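Methylmalonate-semialdehyde dehydrogenase (Oceanimonas doudoroffii, PDB 4ZZ7) catalyses the NAD-dependent, coenzyme A-acylating oxidation of methylmalonate semialdehyde. Local coordinates at residues H9-Q14 against N202-D207; N19-N24 against L37-T42; R73-L78 against R106-V111; F153-P158 against P181-Y186. All coordinates share one frame; numbering follows the deposited sequence.

Contacts 1 and 2 share the N-terminal sheet, where strands 6-10 and 32-38 are neighbours. Their centres are about 12 Å apart, and the Asp207-Arg21 salt bridge joins them. Contact 1 also reaches strand 201-203, an outermost strand of the mostly parallel NAD-binding sheet. In contact 4 the loop leading into helix 156-167, with its first turn, meets the first turn of helix 182-193. Its centre is about 13 Å from those of contacts 1 and 3. It touches contact 1 through Leu185 and Pro181, and contact 3 where Met156 meets Arg106 and Gly107. NAD touches Gly206 of contact 1. The side chains of Leu39 (contact 2) and Pro158 (contact 4) are about 8 and 9 Å from it.

Contact 1 (H9-Q14 against N202-D207); sequences HLINGQ and NVVNGD
Leu10 and Val203 form a single antiparallel hydrogen-bonded pair, their CA atoms 4.9 Å apart, with the two backbones running 163° apart in direction. Leu10 N donates to Val203 O at 3.0 Å, and Val203 N returns a bond to Leu10 O at 2.9 Å. The side chains of the pair meet at their CB atoms, and both pack on Ala188 of helix 182-193. Two polar side chains extend the bonding beyond the bridge. His9 takes Asn205 N on ND1 at 3.2 Å, with the donor tilted 31° from the ring plane. The CG of His9 stands anti to its carbonyl carbon (chi1 -45°), and Asn205 CB lies at the ring edge, in plane, 3.7 Å from His9 ND1. The other ring nitrogen, NE2, makes a weak hydrogen bond to Asp38. With ND1 accepting, the ring probably carries its proton on NE2. An alanine at His9 would probably leave Asn205 N without this acceptor and Asp38 without its weak partner. At the far end Asn202 OD1 accepts Asn12 N at 3.1 Å, a nearly straight bond that ties the turn after Ile11 to the strand. Ile11 CD1 touches Val204 CG2 at 4.3 Å. Asn205 ND2 is hydrogen-bonded to Gly8 O. Asp207, at the N-cap of helix 208-216, makes a weak bond to Glu209 N, and the preceding Gly206 touches NAD. The arrangement joins the N-terminal sheet to edge strand 201-203 of the Rossmann-like NAD-binding domain of an aldehyde dehydrogenase.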
loop_
_atom_site.group_PDB
_atom_site.type_symbol
_atom_site.label_atom_id
_atom_site.label_comp_id
_atom_site.label_asym_id
_atom_site.label_seq_id
_atom_site.Cartn_x
_atom_site.Cartn_y
_atom_site.Cartn_z
ATOM N N HIS A 9 -5.252 -23.825 33.270
ATOM C CA HIS A 9 -4.530 -23.452 32.082
ATOM C C HIS A 9 -5.175 -24.131 30.898
ATOM O O HIS A 9 -5.689 -25.228 31.013
ATOM C CB HIS A 9 -3.091 -23.938 32.152
ATOM C CG HIS A 9 -2.420 -23.684 33.458
ATOM N ND1 HIS A 9 -2.256 -22.422 33.971
ATOM C CD2 HIS A 9 -1.848 -24.530 34.348
ATOM C CE1 HIS A 9 -1.622 -22.492 35.128
ATOM N NE2 HIS A 9 -1.361 -23.763 35.380
ATOM N N LEU A 10 -5.119 -23.480 29.750
ATOM C CA LEU A 10 -5.621 -24.028 28.509
ATOM C C LEU A 10 -4.423 -24.500 27.710
ATOM O O LEU A 10 -3.653 -23.686 27.196
ATOM C CB LEU A 10 -6.384 -22.941 27.755
ATOM C CG LEU A 10 -6.954 -23.284 26.382
ATOM C CD1 LEU A 10 -7.868 -24.493 26.448
ATOM C CD2 LEU A 10 -7.708 -22.071 25.849
ATOM N N ILE A 11 -4.253 -25.814 27.628
ATOM C CA ILE A 11 -3.158 -26.393 26.855
ATOM C C ILE A 11 -3.640 -27.511 25.946
ATOM O O ILE A 11 -4.090 -28.549 26.407
ATOM C CB ILE A 11 -2.046 -26.949 27.758
ATOM C CG1 ILE A 11 -1.478 -25.832 28.636
ATOM C CG2 ILE A 11 -0.944 -27.573 26.911
ATOM C CD1 ILE A 11 -0.395 -26.266 29.606
ATOM N N ASN A 12 -3.488 -27.300 24.646
ATOM C CA ASN A 12 -3.992 -28.214 23.626
ATOM C C ASN A 12 -5.499 -28.476 23.784
ATOM O O ASN A 12 -5.955 -29.613 23.754
ATOM C CB ASN A 12 -3.173 -29.509 23.618
ATOM C CG ASN A 12 -3.063 -30.133 22.228
ATOM O OD1 ASN A 12 -2.463 -29.565 21.319
ATOM N ND2 ASN A 12 -3.609 -31.313 22.071
ATOM N N GLY A 13 -6.256 -27.392 23.959
ATOM C CA GLY A 13 -7.725 -27.434 23.951
ATOM C C GLY A 13 -8.349 -28.076 25.176
ATOM O O GLY A 13 -9.480 -28.576 25.122
ATOM N N GLN A 14 -7.617 -28.065 26.284
ATOM C CA GLN A 14 -8.080 -28.711 27.483
ATOM C C GLN A 14 -7.608 -27.996 28.707
ATOM O O GLN A 14 -6.477 -27.525 28.744
ATOM C CB GLN A 14 -7.579 -30.135 27.507
ATOM C CG GLN A 14 -8.292 -31.016 26.498
ATOM C CD GLN A 14 -8.046 -32.468 26.749
ATOM O OE1 GLN A 14 -7.264 -32.834 27.633
ATOM N NE2 GLN A 14 -8.711 -33.320 25.975
ATOM N N ASN A 202 -2.972 -21.130 23.384
ATOM C CA ASN A 202 -2.735 -21.660 24.718
ATOM C C ASN A 202 -2.725 -20.517 25.737
ATOM O O ASN A 202 -2.281 -19.411 25.425
ATOM C CB ASN A 202 -1.406 -22.396 24.748
ATOM C CG ASN A 202 -1.376 -23.585 23.807
ATOM O OD1 ASN A 202 -1.969 -24.598 24.099
ATOM N ND2 ASN A 202 -0.675 -23.470 22.685
ATOM N N VAL A 203 -3.240 -20.777 26.935
ATOM C CA VAL A 203 -3.195 -19.806 28.031
ATOM C C VAL A 203 -2.483 -20.475 29.181
ATOM O O VAL A 203 -2.858 -21.546 29.615
ATOM C CB VAL A 203 -4.593 -19.318 28.489
ATOM C CG1 VAL A 203 -4.458 -18.275 29.600
ATOM C CG2 VAL A 203 -5.341 -18.724 27.317
ATOM N N VAL A 204 -1.453 -19.845 29.689
ATOM C CA VAL A 204 -0.663 -20.468 30.733
ATOM C C VAL A 204 -0.496 -19.419 31.832
ATOM O O VAL A 204 0.173 -18.410 31.658
ATOM C CB VAL A 204 0.627 -21.054 30.113
ATOM C CG1 VAL A 204 1.792 -20.082 30.151
ATOM C CG2 VAL A 204 0.969 -22.382 30.747
ATOM N N ASN A 205 -1.235 -19.595 32.919
ATOM C CA ASN A 205 -1.198 -18.665 34.071
ATOM C C ASN A 205 0.031 -18.831 34.954
ATOM O O ASN A 205 0.533 -19.948 35.141
ATOM C CB ASN A 205 -2.446 -18.827 34.919
ATOM C CG ASN A 205 -3.619 -18.158 34.305
ATOM O OD1 ASN A 205 -3.627 -16.940 34.201
ATOM N ND2 ASN A 205 -4.616 -18.929 33.890
ATOM N N GLY A 206 0.501 -17.726 35.513
ATOM C CA GLY A 206 1.679 -17.790 36.335
ATOM C C GLY A 206 2.237 -16.430 36.677
ATOM O O GLY A 206 1.563 -15.391 36.582
ATOM N N ASP A 207 3.495 -16.464 37.089
ATOM C CA ASP A 207 4.239 -15.293 37.484
ATOM C C ASP A 207 5.607 -15.339 36.777
ATOM O O ASP A 207 5.785 -16.055 35.783
ATOM C CB ASP A 207 4.355 -15.288 39.013
ATOM C CG ASP A 207 5.316 -16.337 39.548
ATOM O OD1 ASP A 207 5.605 -17.361 38.890
ATOM O OD2 ASP A 207 5.792 -16.122 40.674
#

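Contact 2 (N19-N24 against L37-T42); sequences NTRSQN and LDLAST
Leu37 and Gln23 form the hydrogen-bonded pair of this antiparallel hairpin. Leu37 N donates to Gln23 O at 2.7 Å, and Gln23 N donates to Leu37 O at 3.0 Å. Asp38 follows, opposite Ser22 in a non-hydrogen-bonded pair. Its CG is anti to the backbone N (chi1 -169°). Asp38 OD1 accepts Asn19 N at 3.0 Å on its syn side, 24° out of the carboxylate plane, while OD2 accepts Glu18 N. An alanine in place of Asp38 would probably leave both of these backbone N-H groups without their acceptor and free the loop at Asn19 to shift. Leu39 N donates to Arg21 O at 3.0 Å. Leu39 CB lies 4.2 Å above the centre of one face of the Arg21 guanidinium, and Leu39 CD1 is 3.4 Å from Arg21 NH1. A water accepts Thr20 N at 3.1 Å and can donate to Asp38 OD1 and Leu39 O. The guanidinium itself forms salt bridges with Glu209 and Asp207. The chemistry implies a carboxylate that gathers backbone N-H groups of the loop before strand 22-27, and an arginine that links the hairpin by charge to the start of helix 208-216.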
loop_
_atom_site.group_PDB
_atom_site.type_symbol
_atom_site.label_atom_id
_atom_site.label_comp_id
_atom_site.label_asym_id
_atom_site.label_seq_id
_atom_site.Cartn_x
_atom_site.Cartn_y
_atom_site.Cartn_z
ATOM N N ASN A 19 -0.880 -27.857 40.108
ATOM C CA ASN A 19 -1.115 -28.090 41.545
ATOM C C ASN A 19 0.124 -28.189 42.430
ATOM O O ASN A 19 0.119 -28.922 43.425
ATOM C CB ASN A 19 -2.016 -29.318 41.778
ATOM C CG ASN A 19 -3.435 -29.076 41.329
ATOM O OD1 ASN A 19 -4.052 -28.061 41.708
ATOM N ND2 ASN A 19 -3.981 -30.010 40.535
ATOM N N THR A 20 1.168 -27.445 42.083
ATOM C CA THR A 20 2.351 -27.361 42.941
ATOM C C THR A 20 2.459 -26.017 43.654
ATOM O O THR A 20 3.168 -25.902 44.649
ATOM C CB THR A 20 3.669 -27.712 42.192
ATOM O OG1 THR A 20 4.069 -26.638 41.351
ATOM C CG2 THR A 20 3.527 -29.026 41.374
ATOM N N ARG A 21 1.736 -25.011 43.175
ATOM C CA ARG A 21 1.820 -23.664 43.746
ATOM C C ARG A 21 0.614 -22.837 43.325
ATOM O O ARG A 21 0.154 -22.952 42.192
ATOM C CB ARG A 21 3.111 -23.013 43.251
ATOM C CG ARG A 21 3.411 -21.646 43.832
ATOM C CD ARG A 21 4.897 -21.366 43.705
ATOM N NE ARG A 21 5.366 -21.433 42.315
ATOM C CZ ARG A 21 5.527 -20.375 41.510
ATOM N NH1 ARG A 21 5.247 -19.124 41.925
ATOM N NH2 ARG A 21 5.982 -20.565 40.274
ATOM N N SER A 22 0.091 -22.009 44.217
ATOM C CA SER A 22 -1.060 -21.182 43.841
ATOM C C SER A 22 -1.100 -19.822 44.517
ATOM O O SER A 22 -0.331 -19.525 45.442
ATOM C CB SER A 22 -2.374 -21.925 44.108
ATOM O OG SER A 22 -2.885 -21.596 45.385
ATOM N N GLN A 23 -2.041 -19.011 44.051
ATOM C CA GLN A 23 -2.121 -17.623 44.457
ATOM C C GLN A 23 -3.562 -17.110 44.492
ATOM O O GLN A 23 -4.422 -17.523 43.719
ATOM C CB GLN A 23 -1.270 -16.781 43.515
ATOM C CG GLN A 23 -1.128 -15.346 43.976
ATOM C CD GLN A 23 -0.178 -14.562 43.113
ATOM O OE1 GLN A 23 0.806 -15.107 42.617
ATOM N NE2 GLN A 23 -0.453 -13.279 42.931
ATOM N N ASN A 24 -3.813 -16.190 45.403
ATOM C CA ASN A 24 -5.156 -15.702 45.598
ATOM C C ASN A 24 -5.475 -14.739 44.504
ATOM O O ASN A 24 -4.654 -13.908 44.182
ATOM C CB ASN A 24 -5.304 -14.963 46.945
ATOM C CG ASN A 24 -4.982 -15.835 48.146
ATOM O OD1 ASN A 24 -5.070 -17.062 48.089
ATOM N ND2 ASN A 24 -4.598 -15.200 49.240
ATOM N N LEU A 37 -5.563 -19.211 41.917
ATOM C CA LEU A 37 -4.985 -19.323 40.594
ATOM C C LEU A 37 -3.799 -20.244 40.625
ATOM O O LEU A 37 -2.819 -19.972 41.308
ATOM C CB LEU A 37 -4.546 -17.958 40.104
ATOM C CG LEU A 37 -3.920 -17.965 38.717
ATOM C CD1 LEU A 37 -4.885 -18.517 37.668
ATOM C CD2 LEU A 37 -3.456 -16.554 38.413
ATOM N N ASP A 38 -3.888 -21.327 39.863
ATOM C CA ASP A 38 -2.758 -22.240 39.694
ATOM C C ASP A 38 -1.602 -21.539 38.977
ATOM O O ASP A 38 -1.822 -20.892 37.974
ATOM C CB ASP A 38 -3.184 -23.460 38.890
ATOM C CG ASP A 38 -2.144 -24.547 38.915
ATOM O OD1 ASP A 38 -1.812 -25.028 40.022
ATOM O OD2 ASP A 38 -1.665 -24.940 37.831
ATOM N N LEU A 39 -0.390 -21.648 39.501
ATOM C CA LEU A 39 0.768 -21.042 38.857
ATOM C C LEU A 39 1.596 -22.091 38.124
ATOM O O LEU A 39 2.044 -23.075 38.710
ATOM C CB LEU A 39 1.632 -20.278 39.861
ATOM C CG LEU A 39 0.918 -19.156 40.628
ATOM C CD1 LEU A 39 1.916 -18.413 41.494
ATOM C CD2 LEU A 39 0.197 -18.157 39.721
ATOM N N ALA A 40 1.805 -21.857 36.833
ATOM C CA ALA A 40 2.473 -22.825 35.982
ATOM C C ALA A 40 3.968 -22.711 36.092
ATOM O O ALA A 40 4.527 -21.625 36.164
ATOM C CB ALA A 40 2.052 -22.649 34.536
ATOM N N SER A 41 4.608 -23.861 36.073
ATOM C CA SER A 41 6.033 -23.956 36.279
ATOM C C SER A 41 6.652 -24.124 34.921
ATOM O O SER A 41 5.942 -24.357 33.948
ATOM C CB SER A 41 6.324 -25.186 37.139
ATOM O OG SER A 41 5.859 -26.362 36.467
ATOM N N THR A 42 7.973 -24.077 34.856
ATOM C CA THR A 42 8.650 -24.180 33.570
ATOM C C THR A 42 8.309 -25.492 32.822
ATOM O O THR A 42 8.386 -25.540 31.605
ATOM C CB THR A 42 10.186 -24.040 33.678
ATOM O OG1 THR A 42 10.705 -25.150 34.388
ATOM C CG2 THR A 42 10.597 -22.813 34.432
HETATM O O HOH W 1 1.111 -25.012 40.118
#

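Contact 3 (R73-L78 against R106-V111); sequences RFKELL and RGIENV
Val111 packs against Phe74, Lys75 and Leu78 of helix 64-80, and the same helix adds Met71. Those four positions form a hole, and Val111 enters it in the manner of knobs-into-holes packing. Both methyls are used. Val111 CG1, anti to the backbone N (chi1 175°), is 4.0 Å from Lys75 N. Val111 CG2 is 4.0 Å from Leu78 CD1. Phe74 CD2 lies 4.0 Å from Val111 CG2 as well, and the two side chains cross at about a right angle. The ring is steadied from its own helix: Leu78 CD1 lies 3.7 Å above the plane of one face, offset toward the rim. Ile108 fills the next place along the helix. Ile108 CG1, anti to the carbonyl carbon (chi1 -68°), is 4.0 Å from Leu78 CB, and the two side chains lie alongside, running opposite ways. Ile108 CG2 lies 3.8 Å from Lys75 CD, against a lysine chain bent at chi2, chi3 and chi4. The aliphatic part of Lys75 thus serves the apolar contact while NZ forms a salt bridge with Glu112. Lys75 also makes a cation-pi contact with Phe72 of the second subunit, and Glu109 a salt bridge with Arg69 of that subunit. Leu159 of helix 156-167 covers Phe74 and Val111, and Ile187 of helix 182-193 meets Leu78. The arrangement is an antiparallel helix pair, its segment axes 9.7 Å apart at 167°, packed between the helices of the NAD-binding domain and a neighbouring subunit of the tetramer.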
loop_
_atom_site.group_PDB
_atom_site.type_symbol
_atom_site.label_atom_id
_atom_site.label_comp_id
_atom_site.label_asym_id
_atom_site.label_seq_id
_atom_site.Cartn_x
_atom_site.Cartn_y
_atom_site.Cartn_z
ATOM N N ARG A 73 -16.092 -16.129 13.351
ATOM C CA ARG A 73 -16.908 -16.900 14.308
ATOM C C ARG A 73 -16.643 -16.486 15.749
ATOM O O ARG A 73 -17.544 -16.418 16.559
ATOM C CB ARG A 73 -16.637 -18.408 14.162
ATOM C CG ARG A 73 -17.324 -19.048 12.968
ATOM C CD ARG A 73 -16.934 -20.508 12.818
ATOM N NE ARG A 73 -16.640 -20.888 11.427
ATOM C CZ ARG A 73 -15.451 -21.302 10.942
ATOM N NH1 ARG A 73 -14.357 -21.409 11.716
ATOM N NH2 ARG A 73 -15.358 -21.622 9.644
ATOM N N PHE A 74 -15.383 -16.239 16.043
ATOM C CA PHE A 74 -14.969 -15.675 17.304
ATOM C C PHE A 74 -15.637 -14.309 17.586
ATOM O O PHE A 74 -16.092 -14.059 18.693
ATOM C CB PHE A 74 -13.437 -15.546 17.278
ATOM C CG PHE A 74 -12.818 -15.249 18.609
ATOM C CD1 PHE A 74 -13.174 -15.967 19.733
ATOM C CD2 PHE A 74 -11.845 -14.274 18.731
ATOM C CE1 PHE A 74 -12.596 -15.693 20.962
ATOM C CE2 PHE A 74 -11.249 -13.990 19.946
ATOM C CZ PHE A 74 -11.629 -14.701 21.070
ATOM N N LYS A 75 -15.707 -13.446 16.572
ATOM C CA LYS A 75 -16.367 -12.130 16.662
ATOM C C LYS A 75 -17.731 -12.258 17.339
ATOM O O LYS A 75 -18.064 -11.523 18.261
ATOM C CB LYS A 75 -16.544 -11.555 15.255
ATOM C CG LYS A 75 -16.382 -10.064 15.150
ATOM C CD LYS A 75 -17.693 -9.342 15.354
ATOM C CE LYS A 75 -18.313 -8.907 14.049
ATOM N NZ LYS A 75 -18.663 -7.478 14.215
ATOM N N GLU A 76 -18.478 -13.249 16.877
ATOM C CA GLU A 76 -19.833 -13.534 17.318
ATOM C C GLU A 76 -19.908 -13.995 18.748
ATOM O O GLU A 76 -20.710 -13.515 19.515
ATOM C CB GLU A 76 -20.419 -14.641 16.440
ATOM C CG GLU A 76 -20.509 -14.275 14.976
ATOM C CD GLU A 76 -21.382 -13.068 14.800
ATOM O OE1 GLU A 76 -20.861 -12.020 14.318
ATOM O OE2 GLU A 76 -22.580 -13.164 15.197
ATOM N N LEU A 77 -19.080 -14.958 19.087
ATOM C CA LEU A 77 -19.079 -15.544 20.408
ATOM C C LEU A 77 -18.802 -14.511 21.462
ATOM O O LEU A 77 -19.355 -14.564 22.550
ATOM C CB LEU A 77 -17.995 -16.605 20.493
ATOM C CG LEU A 77 -18.198 -17.778 19.569
ATOM C CD1 LEU A 77 -17.071 -18.752 19.748
ATOM C CD2 LEU A 77 -19.521 -18.445 19.877
ATOM N N LEU A 78 -17.919 -13.577 21.139
ATOM C CA LEU A 78 -17.521 -12.578 22.090
ATOM C C LEU A 78 -18.698 -11.684 22.413
ATOM O O LEU A 78 -18.934 -11.375 23.574
ATOM C CB LEU A 78 -16.360 -11.780 21.542
ATOM C CG LEU A 78 -15.030 -12.525 21.452
ATOM C CD1 LEU A 78 -13.954 -11.600 20.894
ATOM C CD2 LEU A 78 -14.608 -13.066 22.801
ATOM N N ARG A 106 -13.523 -2.756 22.078
ATOM C CA ARG A 106 -12.252 -2.440 21.423
ATOM C C ARG A 106 -11.476 -3.715 21.063
ATOM O O ARG A 106 -10.811 -3.802 20.036
ATOM C CB ARG A 106 -11.407 -1.490 22.309
ATOM C CG ARG A 106 -12.022 -0.100 22.521
ATOM C CD ARG A 106 -11.048 1.035 22.217
ATOM N NE ARG A 106 -9.784 0.998 22.986
ATOM C CZ ARG A 106 -9.607 1.447 24.241
ATOM N NH1 ARG A 106 -10.625 1.948 24.952
ATOM N NH2 ARG A 106 -8.397 1.380 24.807
ATOM N N GLY A 107 -11.576 -4.711 21.921
ATOM C CA GLY A 107 -11.008 -6.018 21.636
ATOM C C GLY A 107 -11.620 -6.675 20.420
ATOM O O GLY A 107 -10.915 -7.133 19.539
ATOM N N ILE A 108 -12.947 -6.706 20.374
ATOM C CA ILE A 108 -13.670 -7.216 19.220
ATOM C C ILE A 108 -13.237 -6.453 17.994
ATOM O O ILE A 108 -13.096 -7.040 16.930
ATOM C CB ILE A 108 -15.198 -7.077 19.384
ATOM C CG1 ILE A 108 -15.728 -8.004 20.496
ATOM C CG2 ILE A 108 -15.927 -7.406 18.075
ATOM C CD1 ILE A 108 -17.055 -7.532 21.066
ATOM N N GLU A 109 -13.013 -5.149 18.139
ATOM C CA GLU A 109 -12.502 -4.337 17.035
ATOM C C GLU A 109 -11.214 -4.915 16.481
ATOM O O GLU A 109 -11.074 -5.042 15.266
ATOM C CB GLU A 109 -12.357 -2.863 17.424
ATOM C CG GLU A 109 -13.727 -2.180 17.469
ATOM C CD GLU A 109 -13.702 -0.678 17.702
ATOM O OE1 GLU A 109 -14.796 -0.064 17.662
ATOM O OE2 GLU A 109 -12.597 -0.121 17.902
ATOM N N ASN A 110 -10.311 -5.323 17.369
ATOM C CA ASN A 110 -9.064 -6.010 16.961
ATOM C C ASN A 110 -9.301 -7.335 16.250
ATOM O O ASN A 110 -8.448 -7.768 15.459
ATOM C CB ASN A 110 -8.157 -6.317 18.159
ATOM C CG ASN A 110 -7.545 -5.080 18.793
ATOM O OD1 ASN A 110 -7.702 -4.857 19.995
ATOM N ND2 ASN A 110 -6.811 -4.303 18.008
ATOM N N VAL A 111 -10.418 -7.992 16.583
ATOM C CA VAL A 111 -10.819 -9.254 15.960
ATOM C C VAL A 111 -11.343 -8.958 14.574
ATOM O O VAL A 111 -11.044 -9.692 13.631
ATOM C CB VAL A 111 -11.885 -9.989 16.816
ATOM C CG1 VAL A 111 -12.417 -11.237 16.126
ATOM C CG2 VAL A 111 -11.294 -10.370 18.161
#

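Contact 4 (F153-P158 against P181-Y186); sequences FPVMVP and PSSTLY
The carbonyl group of Pro154 is the flat group that meets Thr184. The hydroxyl Thr184 OG1 approaches it from a position tilted 34° from the carbonyl plane, and donates a hydrogen bond to Pro154 O at 2.7 Å. The angle at the oxygen, C=O to donor, is 127°. Within 153-158 the Phe153 ring has Met156 CE over the centre of one face, 3.6 Å above the plane. On Thr184, OG1 is anti to the carbonyl carbon (chi1 -43°), which sets it beside Pro154, and CG2 reaches Pro158 CG at 4.0 Å. Those two side chains cross at about a right angle. Ser183 completes the contact: its OG lies 3.5 Å from Pro154 CG, and its CB 3.8 Å from Val155 CG2. The contact is buried. Glu103 of helix 97-115 accepts the backbone N of Val155 and of Met156 at the start of helix 156-167. Thr149, an NAD-binding residue, lies close to Pro158. Helices 156-167 and 182-193 belong to consecutive beta-alpha-beta crossovers, linking the parallel strands 144-148, 171-175 and 201-203. The loop leading into helix 156-167, with its first turn, meets the first turn of helix 182-193, as in the Rossmann-like NAD-binding domain of aldehyde dehydrogenases.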
loop_
_atom_site.group_PDB
_atom_site.type_symbol
_atom_site.label_atom_id
_atom_site.label_comp_id
_atom_site.label_asym_id
_atom_site.label_seq_id
_atom_site.Cartn_x
_atom_site.Cartn_y
_atom_site.Cartn_z
ATOM N N PHE A 153 -6.320 -4.434 31.485
ATOM C CA PHE A 153 -7.140 -4.825 30.338
ATOM C C PHE A 153 -6.992 -6.310 30.051
ATOM O O PHE A 153 -6.385 -6.714 29.068
ATOM C CB PHE A 153 -6.723 -4.077 29.096
ATOM C CG PHE A 153 -7.061 -2.631 29.107
ATOM C CD1 PHE A 153 -8.384 -2.219 29.062
ATOM C CD2 PHE A 153 -6.065 -1.669 29.096
ATOM C CE1 PHE A 153 -8.705 -0.863 29.045
ATOM C CE2 PHE A 153 -6.383 -0.323 29.077
ATOM C CZ PHE A 153 -7.700 0.080 29.049
ATOM N N PRO A 154 -7.594 -7.135 30.875
ATOM C CA PRO A 154 -7.349 -8.544 30.768
ATOM C C PRO A 154 -7.984 -9.186 29.550
ATOM O O PRO A 154 -7.712 -10.358 29.260
ATOM C CB PRO A 154 -8.003 -9.080 32.023
ATOM C CG PRO A 154 -9.158 -8.160 32.227
ATOM C CD PRO A 154 -8.619 -6.823 31.869
ATOM N N VAL A 155 -8.856 -8.446 28.877
ATOM C CA VAL A 155 -9.484 -8.912 27.639
ATOM C C VAL A 155 -8.908 -8.239 26.390
ATOM O O VAL A 155 -8.442 -8.924 25.466
ATOM C CB VAL A 155 -11.011 -8.716 27.717
ATOM C CG1 VAL A 155 -11.673 -8.767 26.340
ATOM C CG2 VAL A 155 -11.610 -9.787 28.624
ATOM N N MET A 156 -8.940 -6.906 26.374
ATOM C CA MET A 156 -8.593 -6.161 25.185
ATOM C C MET A 156 -7.146 -6.315 24.833
ATOM O O MET A 156 -6.829 -6.538 23.671
ATOM C CB MET A 156 -8.889 -4.688 25.362
ATOM C CG MET A 156 -8.585 -3.819 24.132
ATOM S SD MET A 156 -8.639 -2.061 24.543
ATOM C CE MET A 156 -7.125 -1.962 25.505
ATOM N N VAL A 157 -6.261 -6.181 25.814
ATOM C CA VAL A 157 -4.824 -6.243 25.508
ATOM C C VAL A 157 -4.456 -7.639 24.969
ATOM O O VAL A 157 -3.745 -7.725 23.986
ATOM C CB VAL A 157 -3.905 -5.742 26.661
ATOM C CG1 VAL A 157 -2.482 -6.216 26.443
ATOM C CG2 VAL A 157 -3.893 -4.210 26.718
ATOM N N PRO A 158 -4.974 -8.731 25.565
ATOM C CA PRO A 158 -4.709 -10.017 24.898
ATOM C C PRO A 158 -5.242 -10.099 23.462
ATOM O O PRO A 158 -4.611 -10.741 22.620
ATOM C CB PRO A 158 -5.383 -11.033 25.820
ATOM C CG PRO A 158 -5.253 -10.415 27.169
ATOM C CD PRO A 158 -5.452 -8.933 26.942
ATOM N N PRO A 181 -7.404 -13.353 35.964
ATOM C CA PRO A 181 -7.216 -14.322 34.893
ATOM C C PRO A 181 -8.458 -14.998 34.332
ATOM O O PRO A 181 -8.366 -15.654 33.298
ATOM C CB PRO A 181 -6.341 -15.376 35.563
ATOM C CG PRO A 181 -6.840 -15.383 36.960
ATOM C CD PRO A 181 -7.141 -13.953 37.283
ATOM N N SER A 182 -9.592 -14.882 34.997
ATOM C CA SER A 182 -10.784 -15.629 34.573
ATOM C C SER A 182 -11.373 -15.129 33.242
ATOM O O SER A 182 -11.686 -15.930 32.374
ATOM C CB SER A 182 -11.854 -15.652 35.685
ATOM O OG SER A 182 -11.412 -16.376 36.831
ATOM N N SER A 183 -11.523 -13.820 33.079
ATOM C CA SER A 183 -12.026 -13.288 31.808
ATOM C C SER A 183 -11.189 -13.790 30.615
ATOM O O SER A 183 -11.716 -14.231 29.590
ATOM C CB SER A 183 -12.039 -11.749 31.831
ATOM O OG SER A 183 -10.898 -11.214 32.495
ATOM N N THR A 184 -9.876 -13.727 30.790
ATOM C CA THR A 184 -8.912 -14.031 29.754
ATOM C C THR A 184 -8.928 -15.489 29.295
ATOM O O THR A 184 -8.670 -15.774 28.126
ATOM C CB THR A 184 -7.514 -13.709 30.281
ATOM O OG1 THR A 184 -7.544 -12.453 30.976
ATOM C CG2 THR A 184 -6.521 -13.637 29.152
ATOM N N LEU A 185 -9.172 -16.402 30.237
ATOM C CA LEU A 185 -9.302 -17.819 29.957
ATOM C C LEU A 185 -10.633 -18.043 29.299
ATOM O O LEU A 185 -10.743 -18.777 28.331
ATOM C CB LEU A 185 -9.242 -18.615 31.252
ATOM C CG LEU A 185 -9.016 -20.119 31.086
ATOM C CD1 LEU A 185 -7.600 -20.399 30.572
ATOM C CD2 LEU A 185 -9.272 -20.817 32.417
ATOM N N TYR A 186 -11.642 -17.373 29.826
ATOM C CA TYR A 186 -12.976 -17.488 29.304
ATOM C C TYR A 186 -13.009 -17.181 27.825
ATOM O O TYR A 186 -13.663 -17.888 27.067
ATOM C CB TYR A 186 -13.927 -16.551 30.038
ATOM C CG TYR A 186 -15.350 -16.782 29.649
ATOM C CD1 TYR A 186 -16.129 -17.724 30.314
ATOM C CD2 TYR A 186 -15.915 -16.080 28.598
ATOM C CE1 TYR A 186 -17.446 -17.942 29.948
ATOM C CE2 TYR A 186 -17.226 -16.290 28.224
ATOM C CZ TYR A 186 -17.984 -17.220 28.903
ATOM O OH TYR A 186 -19.268 -17.433 28.516
#